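Local coordinates for protein KLLA0B12012p (Kluyveromyces lactis, PDB 6Y3P) that probably binds ATP, being the C-terminal ATP-grasp domain (tubulin-tyrosine ligase family) of Pby1, a direct partner of the mRNA decapping enzyme Dcp2, at residues 31-35 and 375-381; 45-51 and 66-72. One frame throughout, in Å; residues are numbered along the deposited sequence.

How the contacts relate
Both contacts belong to the part of the ATP-grasp domain built around a four-stranded parallel sheet, with contact centres 12 Å apart and each about 27 to 28 Å from the centre of the chain. In sequence, contact 2 is nested inside the loop that contact 1 closes. Contact 2 joins two neighbouring strands of the sheet; in contact 1, residues 375-381 lie over the face of the sheet that carries Phe50 and His70. Four close pairs document this: Phe379 CD2 to Leu48 CD1 at 3.3 Å, Phe379 CE1 to Phe50 CB at 3.4 Å, Met378 CB to His70 CD2 at 3.5 Å and Met378 SD to Phe50 CD1 at 3.7 Å.

Contact 1: residues 31-35 and 375-381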
loop_
_atom_site.group_PDB
_atom_site.type_symbol
_atom_site.label_atom_id
_atom_site.label_comp_id
_atom_site.label_asym_id
_atom_site.label_seq_id
_atom_site.Cartn_x
_atom_site.Cartn_y
_atom_site.Cartn_z
ATOM N N HIS A 31 17.380 8.106 20.354
ATOM C CA HIS A 31 16.179 7.979 21.182
ATOM C C HIS A 31 16.195 6.825 22.176
ATOM O O HIS A 31 15.343 6.789 23.071
ATOM C CB HIS A 31 14.916 7.927 20.306
ATOM C CG HIS A 31 14.827 9.060 19.345
ATOM N ND1 HIS A 31 14.749 10.373 19.781
ATOM C CD2 HIS A 31 14.817 9.048 17.994
ATOM C CE1 HIS A 31 14.705 11.112 18.689
ATOM N NE2 HIS A 31 14.743 10.361 17.590
ATOM N N LEU A 32 17.148 5.887 22.035
ATOM C CA LEU A 32 17.315 4.780 22.989
ATOM C C LEU A 32 18.827 4.628 23.286
ATOM O O LEU A 32 19.421 3.585 22.983
ATOM C CB LEU A 32 16.659 3.478 22.482
ATOM C CG LEU A 32 15.141 3.392 22.622
ATOM C CD1 LEU A 32 14.476 3.486 21.295
ATOM C CD2 LEU A 32 14.724 2.098 23.192
ATOM N N PRO A 33 19.496 5.679 23.833
ATOM C CA PRO A 33 20.951 5.573 24.073
ATOM C C PRO A 33 21.384 4.497 25.074
ATOM O O PRO A 33 22.503 3.997 24.969
ATOM C CB PRO A 33 21.340 6.984 24.541
ATOM C CG PRO A 33 20.089 7.558 25.109
ATOM C CD PRO A 33 18.983 7.002 24.260
ATOM N N ASN A 34 20.495 4.134 26.017
ATOM C CA ASN A 34 20.767 3.148 27.070
ATOM C C ASN A 34 20.500 1.697 26.653
ATOM O O ASN A 34 20.814 0.773 27.414
ATOM C CB ASN A 34 20.019 3.504 28.361
ATOM C CG ASN A 34 20.540 4.765 29.002
ATOM O OD1 ASN A 34 21.707 4.858 29.389
ATOM N ND2 ASN A 34 19.695 5.771 29.107
ATOM N N VAL A 35 19.967 1.496 25.435
ATOM C CA VAL A 35 19.681 0.156 24.927
ATOM C C VAL A 35 20.756 -0.294 23.912
ATOM O O VAL A 35 20.913 0.352 22.873
ATOM C CB VAL A 35 18.246 0.004 24.393
ATOM C CG1 VAL A 35 17.970 -1.435 24.002
ATOM C CG2 VAL A 35 17.222 0.497 25.416
ATOM N N VAL A 375 8.880 2.710 19.034
ATOM C CA VAL A 375 9.866 1.824 19.650
ATOM C C VAL A 375 10.093 2.183 21.113
ATOM O O VAL A 375 10.119 1.275 21.922
ATOM C CB VAL A 375 11.188 1.724 18.825
ATOM C CG1 VAL A 375 12.246 0.845 19.526
ATOM C CG2 VAL A 375 10.906 1.210 17.415
ATOM N N ARG A 376 10.283 3.470 21.462
ATOM C CA ARG A 376 10.521 3.885 22.861
ATOM C C ARG A 376 9.485 3.285 23.854
ATOM O O ARG A 376 9.919 2.652 24.820
ATOM C CB ARG A 376 10.594 5.425 22.993
ATOM C CG ARG A 376 11.968 6.044 22.748
ATOM C CD ARG A 376 11.911 7.566 22.875
ATOM N NE ARG A 376 11.441 7.985 24.202
ATOM C CZ ARG A 376 12.232 8.244 25.239
ATOM N NH1 ARG A 376 13.550 8.166 25.115
ATOM N NH2 ARG A 376 11.711 8.595 26.403
ATOM N N PRO A 377 8.140 3.359 23.583
ATOM C CA PRO A 377 7.153 2.786 24.518
ATOM C C PRO A 377 7.213 1.269 24.779
ATOM O O PRO A 377 6.736 0.824 25.825
ATOM C CB PRO A 377 5.818 3.184 23.885
ATOM C CG PRO A 377 6.115 4.388 23.130
ATOM C CD PRO A 377 7.437 4.091 22.510
ATOM N N MET A 378 7.809 0.478 23.877
ATOM C CA MET A 378 7.906 -0.957 24.139
ATOM C C MET A 378 9.087 -1.253 25.070
ATOM O O MET A 378 9.204 -2.365 25.575
ATOM C CB MET A 378 7.875 -1.845 22.864
ATOM C CG MET A 378 8.462 -1.230 21.604
ATOM S SD MET A 378 8.232 -2.166 20.060
ATOM C CE MET A 378 6.370 -2.345 20.050
ATOM N N PHE A 379 9.898 -0.221 25.372
ATOM C CA PHE A 379 11.024 -0.286 26.302
ATOM C C PHE A 379 10.669 0.496 27.575
ATOM O O PHE A 379 11.555 0.854 28.353
ATOM C CB PHE A 379 12.281 0.286 25.626
ATOM C CG PHE A 379 12.878 -0.665 24.623
ATOM C CD1 PHE A 379 12.402 -0.718 23.322
ATOM C CD2 PHE A 379 13.912 -1.518 24.979
ATOM C CE1 PHE A 379 12.936 -1.621 22.409
ATOM C CE2 PHE A 379 14.433 -2.436 24.067
ATOM C CZ PHE A 379 13.946 -2.476 22.789
ATOM N N ASN A 380 9.356 0.764 27.766
ATOM C CA ASN A 380 8.747 1.503 28.876
ATOM C C ASN A 380 9.216 2.987 28.958
ATOM O O ASN A 380 9.068 3.637 30.001
ATOM C CB ASN A 380 8.909 0.759 30.224
ATOM C CG ASN A 380 7.980 1.251 31.320
ATOM O OD1 ASN A 380 6.793 1.531 31.093
ATOM N ND2 ASN A 380 8.513 1.408 32.531
ATOM N N LEU A 381 9.718 3.530 27.832
ATOM C CA LEU A 381 10.157 4.924 27.702
ATOM C C LEU A 381 9.022 5.768 27.091
ATOM O O LEU A 381 8.390 5.311 26.138
ATOM C CB LEU A 381 11.432 5.033 26.847
ATOM C CG LEU A 381 12.631 4.197 27.315
ATOM C CD1 LEU A 381 13.744 4.173 26.271
ATOM C CD2 LEU A 381 13.166 4.705 28.644
#
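Each segment leaves the end of a helix and turns beside the four-stranded parallel sheet. Leu32 is the first residue to leave helical phi/psi after helix 21-31 and starts a type I beta turn to Val35, with Val35 N 3.3 Å from Leu32 O. The other segment leaves helix 357-375 in a compact turn, where Arg376 O accepts from Phe379 N (2.9 Å) and Leu381 N (3.1 Å). The backbones come nearest at Leu32 and Arg376, with CA atoms 6.9 Å apart, so side chains fill the gap. Leu32 is central: its CD1 reaches Val375 CG1 at 3.9 Å, and its CD2 meets Leu381 CD1 at 3.8 Å and makes a CH-pi contact over the Phe379 ring, 3.9 Å from the centroid and 26° off the normal. Val35 adds CG1 to Phe379 CE2 at 3.7 Å; Val35 and Phe379 also touch Ala8 and Ile10 of strand 8-12. Arg376, whose NE bonds to Pro382 O, donates from NH1 to His31 O at 3.0 Å and 151°.

Contact 2: residues 45-51 and 66-72; sequences IDKLTFH and NQLYHAN
Parallel strand hydrogen bonds set the register: Thr49 N donates to Leu68 O (2.8 Å, 171°), His70 N to Thr49 O (2.8 Å, 143°) and His51 N to His70 O (2.7 Å, 177°). Beyond them, Asn72 N to His51 O is weak at 3.3 Å. Thr49 therefore bridges Tyr69, Phe50 His70, and His51 Ala71, with CA separations of 4.6 to 5.2 Å; the axes of strands 48-51 and 69-71 approach to 4.6 Å and cross at -20°. On one face, His51 ND1 and Tyr69 OH, both residues with chi1 t, share a 2.8 Å hydrogen bond; their rings meet rim to rim, and His51 NE2 continues to Thr13. On the sheet face that carries Phe50 and His70, His70 (chi1 m) places ND1 between two carbonyls, with weak bonds to Leu68 O at 3.0 Å and Thr49 O at 3.2 Å. Before the strands, Asn66 (chi1 t) donates ND2 to Ile45 O (3.1 Å), while its OD1 accepts from Leu68 N (2.9 Å) in an Asx turn. Ile45 CG2 packs on Leu68 CB at 3.9 Å and Tyr69 CB at 4.0 Å; Leu48 CB meets Leu68 CD2 at 3.9 Å. Phe50 (chi1 t) brings CD1 to 3.7 Å from His70 CB, which lies at the ring edge. Helix 60-65 covers the Tyr69 and Ala71 side through Leu63, completing a beta-alpha-beta crossover between adjacent parallel strands.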
loop_
_atom_site.group_PDB
_atom_site.type_symbol
_atom_site.label_atom_id
_atom_site.label_comp_id
_atom_site.label_asym_id
_atom_site.label_seq_id
_atom_site.Cartn_x
_atom_site.Cartn_y
_atom_site.Cartn_z
ATOM N N ILE A 45 15.534 -15.341 24.160
ATOM C CA ILE A 45 15.049 -13.991 24.443
ATOM C C ILE A 45 14.580 -13.974 25.903
ATOM O O ILE A 45 13.475 -14.425 26.213
ATOM C CB ILE A 45 13.951 -13.570 23.414
ATOM C CG1 ILE A 45 14.488 -13.606 21.945
ATOM C CG2 ILE A 45 13.332 -12.226 23.761
ATOM C CD1 ILE A 45 15.780 -12.701 21.575
ATOM N N ASP A 46 15.453 -13.502 26.792
ATOM C CA ASP A 46 15.196 -13.485 28.233
ATOM C C ASP A 46 15.217 -12.060 28.836
ATOM O O ASP A 46 15.221 -11.888 30.068
ATOM C CB ASP A 46 16.175 -14.447 28.947
ATOM C CG ASP A 46 17.621 -14.332 28.489
ATOM O OD1 ASP A 46 18.209 -13.233 28.640
ATOM O OD2 ASP A 46 18.166 -15.339 27.979
ATOM N N LYS A 47 15.198 -11.049 27.943
ATOM C CA LYS A 47 15.202 -9.618 28.204
ATOM C C LYS A 47 14.160 -9.046 27.238
ATOM O O LYS A 47 13.806 -9.738 26.273
ATOM C CB LYS A 47 16.584 -9.036 27.841
ATOM C CG LYS A 47 17.719 -9.405 28.797
ATOM C CD LYS A 47 19.113 -9.104 28.225
ATOM C CE LYS A 47 19.585 -7.682 28.451
ATOM N NZ LYS A 47 20.030 -7.447 29.854
ATOM N N LEU A 48 13.659 -7.807 27.473
ATOM C CA LEU A 48 12.748 -7.236 26.499
ATOM C C LEU A 48 13.586 -6.721 25.335
ATOM O O LEU A 48 14.619 -6.089 25.550
ATOM C CB LEU A 48 11.690 -6.242 27.041
ATOM C CG LEU A 48 12.082 -4.980 27.795
ATOM C CD1 LEU A 48 12.610 -3.929 26.872
ATOM C CD2 LEU A 48 10.861 -4.348 28.414
ATOM N N THR A 49 13.240 -7.149 24.123
ATOM C CA THR A 49 14.049 -6.850 22.937
ATOM C C THR A 49 13.247 -6.402 21.732
ATOM O O THR A 49 12.122 -6.844 21.518
ATOM C CB THR A 49 15.016 -8.050 22.538
ATOM O OG1 THR A 49 14.607 -8.688 21.326
ATOM C CG2 THR A 49 15.172 -9.080 23.604
ATOM N N PHE A 50 13.874 -5.575 20.911
ATOM C CA PHE A 50 13.284 -5.131 19.667
ATOM C C PHE A 50 14.161 -5.579 18.517
ATOM O O PHE A 50 15.294 -5.120 18.379
ATOM C CB PHE A 50 13.033 -3.614 19.635
ATOM C CG PHE A 50 12.351 -3.196 18.356
ATOM C CD1 PHE A 50 11.057 -3.604 18.077
ATOM C CD2 PHE A 50 13.039 -2.481 17.388
ATOM C CE1 PHE A 50 10.456 -3.289 16.860
ATOM C CE2 PHE A 50 12.432 -2.161 16.174
ATOM C CZ PHE A 50 11.143 -2.563 15.920
ATOM N N HIS A 51 13.626 -6.475 17.703
ATOM C CA HIS A 51 14.285 -7.025 16.534
ATOM C C HIS A 51 13.747 -6.341 15.270
ATOM O O HIS A 51 12.566 -6.475 14.920
ATOM C CB HIS A 51 14.121 -8.568 16.502
ATOM C CG HIS A 51 14.738 -9.297 15.332
ATOM N ND1 HIS A 51 14.377 -10.607 15.031
ATOM C CD2 HIS A 51 15.678 -8.895 14.438
ATOM C CE1 HIS A 51 15.095 -10.942 13.976
ATOM N NE2 HIS A 51 15.887 -9.945 13.581
ATOM N N ASN A 66 6.235 -15.177 23.017
ATOM C CA ASN A 66 7.066 -14.443 23.964
ATOM C C ASN A 66 6.762 -12.970 23.912
ATOM O O ASN A 66 6.905 -12.323 22.865
ATOM C CB ASN A 66 8.557 -14.733 23.764
ATOM C CG ASN A 66 9.459 -14.320 24.907
ATOM O OD1 ASN A 66 9.093 -13.553 25.802
ATOM N ND2 ASN A 66 10.678 -14.817 24.892
ATOM N N GLN A 67 6.345 -12.435 25.057
ATOM C CA GLN A 67 5.999 -11.029 25.165
ATOM C C GLN A 67 7.213 -10.128 25.313
ATOM O O GLN A 67 7.079 -8.907 25.243
ATOM C CB GLN A 67 4.963 -10.807 26.268
ATOM C CG GLN A 67 3.557 -11.261 25.850
ATOM C CD GLN A 67 3.156 -10.802 24.459
ATOM O OE1 GLN A 67 3.320 -11.528 23.468
ATOM N NE2 GLN A 67 2.637 -9.583 24.353
ATOM N N LEU A 68 8.406 -10.731 25.460
ATOM C CA LEU A 68 9.662 -9.997 25.578
ATOM C C LEU A 68 10.182 -9.609 24.218
ATOM O O LEU A 68 10.871 -8.603 24.109
ATOM C CB LEU A 68 10.710 -10.846 26.321
ATOM C CG LEU A 68 10.528 -10.982 27.837
ATOM C CD1 LEU A 68 11.599 -11.884 28.447
ATOM C CD2 LEU A 68 10.538 -9.636 28.492
ATOM N N TYR A 69 9.846 -10.408 23.184
ATOM C CA TYR A 69 10.289 -10.243 21.797
ATOM C C TYR A 69 9.371 -9.332 20.998
ATOM O O TYR A 69 8.183 -9.599 20.856
ATOM C CB TYR A 69 10.398 -11.619 21.126
ATOM C CG TYR A 69 10.803 -11.593 19.663
ATOM C CD1 TYR A 69 12.131 -11.393 19.289
ATOM C CD2 TYR A 69 9.880 -11.877 18.662
ATOM C CE1 TYR A 69 12.520 -11.440 17.951
ATOM C CE2 TYR A 69 10.256 -11.921 17.320
ATOM C CZ TYR A 69 11.579 -11.716 16.969
ATOM O OH TYR A 69 11.958 -11.807 15.656
ATOM N N HIS A 70 9.932 -8.254 20.468
ATOM C CA HIS A 70 9.221 -7.291 19.626
ATOM C C HIS A 70 9.894 -7.291 18.297
ATOM O O HIS A 70 11.110 -7.422 18.218
ATOM C CB HIS A 70 9.203 -5.890 20.249
ATOM C CG HIS A 70 8.610 -5.859 21.628
ATOM N ND1 HIS A 70 9.190 -6.549 22.685
ATOM C CD2 HIS A 70 7.530 -5.189 22.089
ATOM C CE1 HIS A 70 8.424 -6.308 23.738
ATOM N NE2 HIS A 70 7.424 -5.483 23.433
ATOM N N ALA A 71 9.104 -7.257 17.251
ATOM C CA ALA A 71 9.592 -7.295 15.880
ATOM C C ALA A 71 8.923 -6.200 15.015
ATOM O O ALA A 71 7.872 -5.669 15.375
ATOM C CB ALA A 71 9.360 -8.685 15.289
ATOM N N ASN A 72 9.535 -5.888 13.869
ATOM C CA ASN A 72 9.028 -4.899 12.918
ATOM C C ASN A 72 8.074 -5.547 11.883
ATOM O O ASN A 72 8.125 -5.245 10.696
ATOM C CB ASN A 72 10.181 -4.135 12.248
ATOM C CG ASN A 72 11.036 -4.970 11.332
ATOM O OD1 ASN A 72 11.599 -5.981 11.731
ATOM N ND2 ASN A 72 11.191 -4.536 10.091
#